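Protein (7,8-dihydro-6-hydroxymethylpterin-pyrophosphokinase) (Haemophilus influenzae, PDB 1CBK) probably transfers pyrophosphate from ATP to 6-hydroxymethyl-7,8-dihydropterin, a step of folate biosynthesis, and is captured here with a dihydropterin analogue in its pocket. Local coordinates at residues T36-Y41 / V55-K60; I6-N11 / A21-I26; P48-D53 / R85-G90. All coordinates share one frame; numbering follows the deposited sequence.

Contact 1: residues T36-Y41 / V55-K60. With ROI (7,8-dihydro-7,7-dimethyl-6-hydroxypterin), chain D.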
loop_
_atom_site.group_PDB
_atom_site.type_symbol
_atom_site.label_atom_id
_atom_site.label_comp_id
_atom_site.label_asym_id
_atom_site.label_seq_id
_atom_site.Cartn_x
_atom_site.Cartn_y
_atom_site.Cartn_z
ATOM N N THR A 36 -5.762 -24.947 -2.944
ATOM C CA THR A 36 -4.939 -24.793 -4.130
ATOM C C THR A 36 -3.969 -23.652 -3.843
ATOM O O THR A 36 -4.177 -22.882 -2.905
ATOM C CB THR A 36 -5.834 -24.488 -5.390
ATOM O OG1 THR A 36 -5.043 -24.548 -6.585
ATOM C CG2 THR A 36 -6.483 -23.124 -5.286
ATOM N N THR A 37 -2.903 -23.586 -4.637
ATOM C CA THR A 37 -1.867 -22.575 -4.531
ATOM C C THR A 37 -1.574 -22.115 -5.960
ATOM O O THR A 37 -1.546 -22.927 -6.889
ATOM C CB THR A 37 -0.558 -23.164 -3.923
ATOM O OG1 THR A 37 -0.856 -23.796 -2.671
ATOM C CG2 THR A 37 0.490 -22.054 -3.704
ATOM N N SER A 38 -1.393 -20.815 -6.132
ATOM C CA SER A 38 -1.079 -20.253 -7.426
ATOM C C SER A 38 0.350 -20.686 -7.799
ATOM O O SER A 38 1.022 -21.363 -7.013
ATOM C CB SER A 38 -1.071 -18.731 -7.303
ATOM O OG SER A 38 -0.002 -18.322 -6.445
ATOM N N SER A 39 0.779 -20.294 -9.001
ATOM C CA SER A 39 2.148 -20.526 -9.468
ATOM C C SER A 39 3.032 -19.612 -8.601
ATOM O O SER A 39 2.517 -18.725 -7.901
ATOM C CB SER A 39 2.282 -20.069 -10.922
ATOM O OG SER A 39 1.473 -20.835 -11.798
ATOM N N PHE A 40 4.346 -19.838 -8.625
ATOM C CA PHE A 40 5.299 -19.023 -7.873
ATOM C C PHE A 40 5.786 -17.970 -8.883
ATOM O O PHE A 40 6.149 -18.310 -10.024
ATOM C CB PHE A 40 6.479 -19.870 -7.389
ATOM C CG PHE A 40 6.190 -20.726 -6.174
ATOM C CD1 PHE A 40 4.885 -20.987 -5.758
ATOM C CD2 PHE A 40 7.243 -21.300 -5.454
ATOM C CE1 PHE A 40 4.628 -21.812 -4.646
ATOM C CE2 PHE A 40 7.005 -22.132 -4.342
ATOM C CZ PHE A 40 5.697 -22.387 -3.939
ATOM N N TYR A 41 5.804 -16.702 -8.467
ATOM C CA TYR A 41 6.193 -15.609 -9.357
ATOM C C TYR A 41 7.390 -14.897 -8.789
ATOM O O TYR A 41 7.345 -14.535 -7.622
ATOM C CB TYR A 41 5.062 -14.566 -9.473
ATOM C CG TYR A 41 3.815 -15.069 -10.163
ATOM C CD1 TYR A 41 2.877 -15.843 -9.474
ATOM C CD2 TYR A 41 3.612 -14.820 -11.517
ATOM C CE1 TYR A 41 1.764 -16.370 -10.121
ATOM C CE2 TYR A 41 2.499 -15.341 -12.178
ATOM C CZ TYR A 41 1.592 -16.113 -11.477
ATOM O OH TYR A 41 0.522 -16.670 -12.132
ATOM N N VAL A 55 10.016 -14.081 -4.354
ATOM C CA VAL A 55 9.250 -15.199 -4.923
ATOM C C VAL A 55 7.909 -15.066 -4.152
ATOM O O VAL A 55 7.904 -14.967 -2.908
ATOM C CB VAL A 55 9.911 -16.588 -4.745
ATOM C CG1 VAL A 55 9.011 -17.680 -5.360
ATOM C CG2 VAL A 55 11.256 -16.618 -5.462
ATOM N N ASN A 56 6.816 -14.947 -4.910
ATOM C CA ASN A 56 5.482 -14.739 -4.368
ATOM C C ASN A 56 4.440 -15.753 -4.807
ATOM O O ASN A 56 4.527 -16.312 -5.889
ATOM C CB ASN A 56 4.963 -13.346 -4.778
ATOM C CG ASN A 56 5.638 -12.220 -4.019
ATOM O OD1 ASN A 56 6.471 -11.506 -4.566
ATOM N ND2 ASN A 56 5.248 -12.028 -2.774
ATOM N N ALA A 57 3.436 -15.961 -3.961
ATOM C CA ALA A 57 2.352 -16.877 -4.271
ATOM C C ALA A 57 1.181 -16.514 -3.377
ATOM O O ALA A 57 1.304 -15.679 -2.467
ATOM C CB ALA A 57 2.769 -18.353 -4.043
ATOM N N VAL A 58 0.034 -17.110 -3.686
ATOM C CA VAL A 58 -1.205 -16.915 -2.923
ATOM C C VAL A 58 -1.795 -18.312 -2.795
ATOM O O VAL A 58 -1.859 -19.054 -3.784
ATOM C CB VAL A 58 -2.252 -15.973 -3.655
ATOM C CG1 VAL A 58 -3.563 -15.896 -2.840
ATOM C CG2 VAL A 58 -1.696 -14.539 -3.806
ATOM N N ALA A 59 -2.186 -18.668 -1.577
ATOM C CA ALA A 59 -2.789 -19.969 -1.293
ATOM C C ALA A 59 -4.254 -19.806 -0.873
ATOM O O ALA A 59 -4.623 -18.819 -0.218
ATOM C CB ALA A 59 -1.998 -20.677 -0.176
ATOM N N LYS A 60 -5.081 -20.768 -1.253
ATOM C CA LYS A 60 -6.496 -20.751 -0.907
ATOM C C LYS A 60 -6.732 -21.849 0.102
ATOM O O LYS A 60 -6.323 -23.002 -0.127
ATOM C CB LYS A 60 -7.341 -21.019 -2.156
ATOM C CG LYS A 60 -8.857 -21.107 -1.921
ATOM C CD LYS A 60 -9.587 -21.492 -3.231
ATOM C CE LYS A 60 -11.072 -21.650 -3.009
ATOM N NZ LYS A 60 -11.804 -21.919 -4.289
HETATM N N1 ROI D . 8.396 -6.956 -2.857
HETATM C C2 ROI D . 7.974 -8.048 -3.583
HETATM N N2 ROI D . 8.220 -8.049 -4.920
HETATM N N3 ROI D . 7.333 -9.103 -3.024
HETATM C C4 ROI D . 7.048 -9.148 -1.704
HETATM O O4 ROI D . 6.499 -10.128 -1.174
HETATM C C4A ROI D . 7.411 -8.025 -0.891
HETATM N N5 ROI D . 7.137 -8.018 0.380
HETATM C C6 ROI D . 7.459 -6.978 1.228
HETATM C C7 ROI D . 8.024 -5.667 0.619
HETATM C C16 ROI D . 6.885 -4.586 0.467
HETATM C C15 ROI D . 9.206 -5.144 1.445
HETATM N N8 ROI D . 8.508 -5.850 -0.784
HETATM C C8A ROI D . 8.122 -6.925 -1.564
HETATM O O9 ROI D . 7.241 -7.191 2.464
#
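Thr36-Tyr41 and Val55-Lys60 run antiparallel, yet the backbone bonds between them fall into two separate ladders. In one, Lys60 N bonds to Thr36 O at 2.8 Å, with a weak return bond from Thr36 N, and Ser38 N bonds to Val58 O. In the other, Tyr41 and Asn56 exchange bonds both ways, Asn56 N lying 2.8 Å from Tyr41 O. The register slips by one residue between them, and the Ser38 hydroxyl bridges the irregularity. With chi1 at 66°, OG sits between the backbone N and the carbonyl carbon, where it accepts from Val58 N at 3.0 Å and donates to Ser39 O. A short hydroxyl that both gives and takes suits this break.

Apolar contacts fill in around it. Phe40 brings CD1 to within 3.8 Å of Ala57 CB, a residue small enough to let the ring close in, while Phe40 CB rests on Val55 CG1. Thr36 CG2 packs on Lys60 CB, and the extended lysine chain then carries its amine away.

The ligand contact is a matched pair: Asn56 OD1 accepts from pterin N3 at 3.0 Å, and Asn56 ND2 donates to pterin O4 at 2.8 Å. A carboxamide offers this acceptor and donor side by side; Ser43 OG and Leu8 O also hold its two ends and should fix its flip.

Strand 2-10 flanks strand 54-63 on its other edge. Helix 15-27 covers Phe40 and Ala59 through Leu23, while helix 122-131 meets Ser38 and Val58 through Pro127.

Contact 2: residues I6-N11 / A21-I26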
loop_
_atom_site.group_PDB
_atom_site.type_symbol
_atom_site.label_atom_id
_atom_site.label_comp_id
_atom_site.label_asym_id
_atom_site.label_seq_id
_atom_site.Cartn_x
_atom_site.Cartn_y
_atom_site.Cartn_z
ATOM N N ILE A 6 -4.330 -16.506 1.511
ATOM C CA ILE A 6 -3.076 -16.157 2.185
ATOM C C ILE A 6 -2.001 -15.795 1.160
ATOM O O ILE A 6 -1.797 -16.515 0.177
ATOM C CB ILE A 6 -2.598 -17.351 3.067
ATOM C CG1 ILE A 6 -3.664 -17.642 4.134
ATOM C CG2 ILE A 6 -1.227 -17.053 3.719
ATOM C CD1 ILE A 6 -3.459 -18.944 4.835
ATOM N N ALA A 7 -1.350 -14.653 1.373
ATOM C CA ALA A 7 -0.280 -14.194 0.489
ATOM C C ALA A 7 1.052 -14.629 1.111
ATOM O O ALA A 7 1.231 -14.541 2.328
ATOM C CB ALA A 7 -0.323 -12.651 0.342
ATOM N N LEU A 8 1.957 -15.142 0.284
ATOM C CA LEU A 8 3.278 -15.576 0.753
ATOM C C LEU A 8 4.371 -14.885 -0.063
ATOM O O LEU A 8 4.267 -14.784 -1.280
ATOM C CB LEU A 8 3.457 -17.107 0.608
ATOM C CG LEU A 8 2.454 -18.106 1.193
ATOM C CD1 LEU A 8 1.296 -18.333 0.224
ATOM C CD2 LEU A 8 3.188 -19.403 1.496
ATOM N N GLY A 9 5.443 -14.480 0.603
ATOM C CA GLY A 9 6.542 -13.834 -0.103
ATOM C C GLY A 9 7.861 -14.094 0.598
ATOM O O GLY A 9 7.878 -14.322 1.807
ATOM N N SER A 10 8.957 -14.106 -0.152
ATOM C CA SER A 10 10.289 -14.334 0.436
ATOM C C SER A 10 11.352 -13.923 -0.541
ATOM O O SER A 10 11.159 -14.063 -1.749
ATOM C CB SER A 10 10.502 -15.831 0.756
ATOM O OG SER A 10 11.870 -16.139 1.065
ATOM N N ASN A 11 12.453 -13.379 -0.046
ATOM C CA ASN A 11 13.568 -13.052 -0.935
ATOM C C ASN A 11 14.915 -13.376 -0.260
ATOM O O ASN A 11 15.964 -12.910 -0.707
ATOM C CB ASN A 11 13.547 -11.588 -1.441
ATOM C CG ASN A 11 14.003 -10.576 -0.404
ATOM O OD1 ASN A 11 13.866 -10.773 0.806
ATOM N ND2 ASN A 11 14.484 -9.443 -0.883
ATOM N N ALA A 21 8.063 -24.836 2.283
ATOM C CA ALA A 21 7.970 -25.208 3.688
ATOM C C ALA A 21 6.752 -24.566 4.342
ATOM O O ALA A 21 6.076 -25.208 5.147
ATOM C CB ALA A 21 9.246 -24.820 4.442
ATOM N N ALA A 22 6.469 -23.303 4.010
ATOM C CA ALA A 22 5.322 -22.610 4.606
ATOM C C ALA A 22 3.978 -23.222 4.160
ATOM O O ALA A 22 3.046 -23.342 4.953
ATOM C CB ALA A 22 5.380 -21.121 4.295
ATOM N N LEU A 23 3.897 -23.615 2.892
ATOM C CA LEU A 23 2.696 -24.225 2.336
ATOM C C LEU A 23 2.437 -25.591 2.983
ATOM O O LEU A 23 1.292 -25.928 3.294
ATOM C CB LEU A 23 2.813 -24.319 0.809
ATOM C CG LEU A 23 2.677 -22.915 0.179
ATOM C CD1 LEU A 23 3.209 -22.888 -1.232
ATOM C CD2 LEU A 23 1.220 -22.469 0.183
ATOM N N LYS A 24 3.503 -26.360 3.203
ATOM C CA LYS A 24 3.391 -27.649 3.864
ATOM C C LYS A 24 2.855 -27.408 5.281
ATOM O O LYS A 24 1.900 -28.064 5.705
ATOM C CB LYS A 24 4.762 -28.331 3.909
ATOM C CG LYS A 24 4.846 -29.635 4.741
ATOM C CD LYS A 24 6.271 -30.202 4.644
ATOM C CE LYS A 24 6.453 -31.484 5.435
ATOM N NZ LYS A 24 7.694 -32.236 5.003
ATOM N N ALA A 25 3.448 -26.469 6.013
ATOM C CA ALA A 25 2.984 -26.174 7.360
ATOM C C ALA A 25 1.498 -25.728 7.387
ATOM O O ALA A 25 0.737 -26.174 8.249
ATOM C CB ALA A 25 3.870 -25.125 8.022
ATOM N N ILE A 26 1.104 -24.844 6.462
ATOM C CA ILE A 26 -0.287 -24.374 6.373
ATOM C C ILE A 26 -1.224 -25.572 6.089
ATOM O O ILE A 26 -2.284 -25.710 6.724
ATOM C CB ILE A 26 -0.458 -23.294 5.262
ATOM C CG1 ILE A 26 0.199 -21.967 5.677
ATOM C CG2 ILE A 26 -1.922 -23.064 4.970
ATOM C CD1 ILE A 26 0.411 -20.968 4.508
#
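Leu8 O is held by two donors of strand 54-63, the backbone N of Ala57 and the side-chain ND2 of Asn56, which pins the residue whose side chain faces helix 21-26. Between helix and strand themselves the contact is entirely aliphatic, and Leu8 carries most of it. Chi1 (-53°) sets its CG anti to the carbonyl carbon. Of its methyls, CD2 is the busier against the helix: it touches Ala22 CB at 3.9 Å and Leu23 CG at 3.8 Å, with Ile26 CD1 a little farther off. Leu23 CD2 also reaches both methyls of Leu8, at 3.9 Å from CD2 and 4.1 Å from CD1, and the two branched ends cross at a slant.

The segment axes come within 10.5 Å and their directions differ by 151°, close to antiparallel. This is the first half of a split beta-alpha-beta crossover in the ferredoxin-like fold: strand 2-10 leads into helix 15-27, which returns across the sheet to strand 32-43, with strand 54-63 lying between the two parallel strands.

Residue size follows the spacing of the backbones. Alanine at position 22 presents a single methyl where the helix is nearer, whereas the longer Ile26, one turn on, extends CD1 to Ile6 CG2 at 4.3 Å where the backbones stand farther apart. Leu96 of strand 95-101 also packs on Leu8 and Ala22, and Ile61 of strand 54-63 on Ile6 and Ile26. Gly9, next along the strand, lacks a side chain and touches the bound pterin analogue.

Contact 3: residues P48-D53 / R85-G90; sequences PQDQPD and RLRRWG. With ROI (7,8-dihydro-7,7-dimethyl-6-hydroxypterin), chain D; SO4 (sulfate ion), chain C.
Arg87 makes an end-on salt bridge to Asp50, NH1 and NH2 both donating to OD1 from the same face of the carboxylate. The carboxylate and guanidinium planes are 69° apart: OD1 lies near the guanidinium plane, but NH2, at 2.9 Å, comes from well above the carboxylate plane, and NH1, at 3.2 Å, meets the syn side. Arg87 CG lies between the backbone N and the carbonyl carbon (chi1 45°); the extended chain beyond suits this span between loops, and Glu91 pairs with NE. Pro48 slides past in the opposite direction, CB 3.5 Å from Arg87 NH1.

The Pro48 ring crosses the Trp89 side chain at about a right angle, its CD 3.5 Å from Trp89 CB. The Gln51 amide clamps both loops: NE2 donates to Trp89 O at 3.0 Å and to Pro48 O at 2.9 Å. Gln51 OE1 turns to Tyr54 OH.

Arg87-Gly90 form a type II turn; glycine suits its last position, since Arg87 CG fills the space a beta carbon would need. As in the Escherichia coli enzyme, these are probably two of the flexible loops that close over the HPPK active site.

Trp89 meets the pterin analogue edge-on, CE3 lying 3.8 Å from methyl C16. Its backbone N bonds to O3 of a sulfate, probably from the crystallisation liquor, and Arg85 lays a guanidinium face against O4. Tyr116 and His115 of a second subunit stack edge-to-face with the indole.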
loop_
_atom_site.group_PDB
_atom_site.type_symbol
_atom_site.label_atom_id
_atom_site.label_comp_id
_atom_site.label_asym_id
_atom_site.label_seq_id
_atom_site.Cartn_x
_atom_site.Cartn_y
_atom_site.Cartn_z
ATOM N N PRO A 48 13.469 -0.708 -1.329
ATOM C CA PRO A 48 14.860 -0.465 -1.739
ATOM C C PRO A 48 15.163 -1.475 -2.863
ATOM O O PRO A 48 14.716 -2.629 -2.800
ATOM C CB PRO A 48 15.660 -0.825 -0.489
ATOM C CG PRO A 48 14.721 -0.546 0.632
ATOM C CD PRO A 48 13.345 -0.864 0.135
ATOM N N GLN A 49 15.889 -1.048 -3.893
ATOM C CA GLN A 49 16.180 -1.944 -5.015
ATOM C C GLN A 49 17.407 -2.815 -4.859
ATOM O O GLN A 49 17.612 -3.737 -5.644
ATOM C CB GLN A 49 16.216 -1.170 -6.330
ATOM C CG GLN A 49 14.851 -0.627 -6.731
ATOM C CD GLN A 49 13.833 -1.728 -6.905
ATOM O OE1 GLN A 49 13.920 -2.524 -7.835
ATOM N NE2 GLN A 49 12.879 -1.804 -5.990
ATOM N N ASP A 50 18.204 -2.527 -3.833
ATOM C CA ASP A 50 19.413 -3.301 -3.559
ATOM C C ASP A 50 19.136 -4.554 -2.703
ATOM O O ASP A 50 19.797 -4.796 -1.681
ATOM C CB ASP A 50 20.492 -2.406 -2.902
ATOM C CG ASP A 50 20.029 -1.743 -1.620
ATOM O OD1 ASP A 50 18.821 -1.785 -1.300
ATOM O OD2 ASP A 50 20.892 -1.162 -0.919
ATOM N N GLN A 51 18.121 -5.325 -3.101
ATOM C CA GLN A 51 17.765 -6.559 -2.388
ATOM C C GLN A 51 17.381 -7.564 -3.458
ATOM O O GLN A 51 17.104 -7.171 -4.603
ATOM C CB GLN A 51 16.616 -6.336 -1.394
ATOM C CG GLN A 51 15.288 -5.975 -2.012
ATOM C CD GLN A 51 14.222 -5.749 -0.947
ATOM O OE1 GLN A 51 14.016 -6.593 -0.073
ATOM N NE2 GLN A 51 13.579 -4.587 -0.991
ATOM N N PRO A 52 17.416 -8.869 -3.134
ATOM C CA PRO A 52 17.053 -9.819 -4.187
ATOM C C PRO A 52 15.574 -9.749 -4.587
ATOM O O PRO A 52 14.727 -9.268 -3.818
ATOM C CB PRO A 52 17.391 -11.178 -3.556
ATOM C CG PRO A 52 18.420 -10.839 -2.480
ATOM C CD PRO A 52 17.884 -9.570 -1.915
ATOM N N ASP A 53 15.278 -10.229 -5.786
ATOM C CA ASP A 53 13.908 -10.296 -6.268
ATOM C C ASP A 53 13.172 -11.269 -5.350
ATOM O O ASP A 53 13.765 -12.233 -4.840
ATOM C CB ASP A 53 13.873 -10.859 -7.683
ATOM C CG ASP A 53 14.251 -9.837 -8.744
ATOM O OD1 ASP A 53 14.441 -8.644 -8.418
ATOM O OD2 ASP A 53 14.341 -10.251 -9.919
ATOM N N ARG A 85 14.113 -10.734 9.193
ATOM C CA ARG A 85 13.904 -9.549 8.357
ATOM C C ARG A 85 15.124 -8.667 8.604
ATOM O O ARG A 85 15.357 -8.264 9.749
ATOM C CB ARG A 85 12.653 -8.780 8.791
ATOM C CG ARG A 85 12.180 -7.723 7.783
ATOM C CD ARG A 85 11.202 -6.760 8.419
ATOM N NE ARG A 85 11.915 -5.658 9.063
ATOM C CZ ARG A 85 11.455 -4.967 10.102
ATOM N NH1 ARG A 85 10.293 -5.286 10.647
ATOM N NH2 ARG A 85 12.171 -3.974 10.615
ATOM N N LEU A 86 15.858 -8.319 7.551
ATOM C CA LEU A 86 17.077 -7.513 7.689
ATOM C C LEU A 86 16.933 -5.992 7.841
ATOM O O LEU A 86 17.857 -5.327 8.314
ATOM C CB LEU A 86 18.037 -7.824 6.543
ATOM C CG LEU A 86 18.400 -9.297 6.342
ATOM C CD1 LEU A 86 19.413 -9.415 5.223
ATOM C CD2 LEU A 86 18.946 -9.913 7.634
ATOM N N ARG A 87 15.795 -5.441 7.421
ATOM C CA ARG A 87 15.530 -3.984 7.490
ATOM C C ARG A 87 14.094 -3.748 7.047
ATOM O O ARG A 87 13.519 -4.597 6.375
ATOM C CB ARG A 87 16.478 -3.222 6.536
ATOM C CG ARG A 87 16.601 -3.877 5.165
ATOM C CD ARG A 87 17.235 -2.943 4.162
ATOM N NE ARG A 87 17.660 -3.654 2.961
ATOM C CZ ARG A 87 18.057 -3.060 1.843
ATOM N NH1 ARG A 87 18.147 -1.732 1.790
ATOM N NH2 ARG A 87 18.387 -3.799 0.791
ATOM N N ARG A 88 13.501 -2.621 7.438
ATOM C CA ARG A 88 12.137 -2.302 6.991
ATOM C C ARG A 88 12.169 -2.156 5.460
ATOM O O ARG A 88 13.112 -1.610 4.897
ATOM C CB ARG A 88 11.597 -1.016 7.608
ATOM C CG ARG A 88 10.109 -0.840 7.297
ATOM C CD ARG A 88 9.579 0.525 7.696
ATOM N NE ARG A 88 9.486 0.701 9.143
ATOM C CZ ARG A 88 9.156 1.844 9.747
ATOM N NH1 ARG A 88 8.909 2.947 9.045
ATOM N NH2 ARG A 88 9.089 1.887 11.067
ATOM N N TRP A 89 11.145 -2.684 4.809
ATOM C CA TRP A 89 11.018 -2.710 3.353
ATOM C C TRP A 89 12.105 -3.525 2.687
ATOM O O TRP A 89 12.165 -3.559 1.450
ATOM C CB TRP A 89 11.007 -1.303 2.731
ATOM C CG TRP A 89 9.953 -0.417 3.237
ATOM C CD1 TRP A 89 10.117 0.648 4.059
ATOM C CD2 TRP A 89 8.558 -0.473 2.919
ATOM N NE1 TRP A 89 8.907 1.277 4.268
ATOM C CE2 TRP A 89 7.929 0.601 3.575
ATOM C CE3 TRP A 89 7.774 -1.327 2.126
ATOM C CZ2 TRP A 89 6.562 0.861 3.474
ATOM C CZ3 TRP A 89 6.398 -1.068 2.019
ATOM C CH2 TRP A 89 5.814 0.018 2.691
ATOM N N GLY A 90 12.925 -4.216 3.477
ATOM C CA GLY A 90 14.003 -5.004 2.896
ATOM C C GLY A 90 13.825 -6.518 2.962
ATOM O O GLY A 90 12.707 -7.024 3.121
HETATM N N1 ROI D . 8.396 -6.956 -2.857
HETATM C C2 ROI D . 7.974 -8.048 -3.583
HETATM N N2 ROI D . 8.220 -8.049 -4.920
HETATM N N3 ROI D . 7.333 -9.103 -3.024
HETATM C C4 ROI D . 7.048 -9.148 -1.704
HETATM O O4 ROI D . 6.499 -10.128 -1.174
HETATM C C4A ROI D . 7.411 -8.025 -0.891
HETATM N N5 ROI D . 7.137 -8.018 0.380
HETATM C C6 ROI D . 7.459 -6.978 1.228
HETATM C C7 ROI D . 8.024 -5.667 0.619
HETATM C C16 ROI D . 6.885 -4.586 0.467
HETATM C C15 ROI D . 9.206 -5.144 1.445
HETATM N N8 ROI D . 8.508 -5.850 -0.784
HETATM C C8A ROI D . 8.122 -6.925 -1.564
HETATM O O9 ROI D . 7.241 -7.191 2.464
HETATM S S SO4 C . 8.320 -4.332 6.921
HETATM O O1 SO4 C . 7.274 -3.254 6.431
HETATM O O2 SO4 C . 7.611 -5.800 7.014
HETATM O O3 SO4 C . 9.413 -4.304 5.913
HETATM O O4 SO4 C . 8.901 -3.980 8.389
#

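Contacts 1 and 2 lie in the core and share one sheet: strands 54-63 and 2-10 are neighbours in it, and Ala59 N probably bonds to Ile6 O across the join. Contact 1 is mostly backbone pairing within the sheet; contact 2 is aliphatic packing of a helix on it. Contact 3 lies farther out, between loops without regular structure, and relies on charge, an amide clamp and a proline. Its first loop lies between the two strands of contact 1, and both contacts touch the pterin analogue, contact 1 at the polar N3 and O4, contact 3 at the added methyls. Asn11 ND2 probably bonds to Pro52 O, joining contacts 2 and 3.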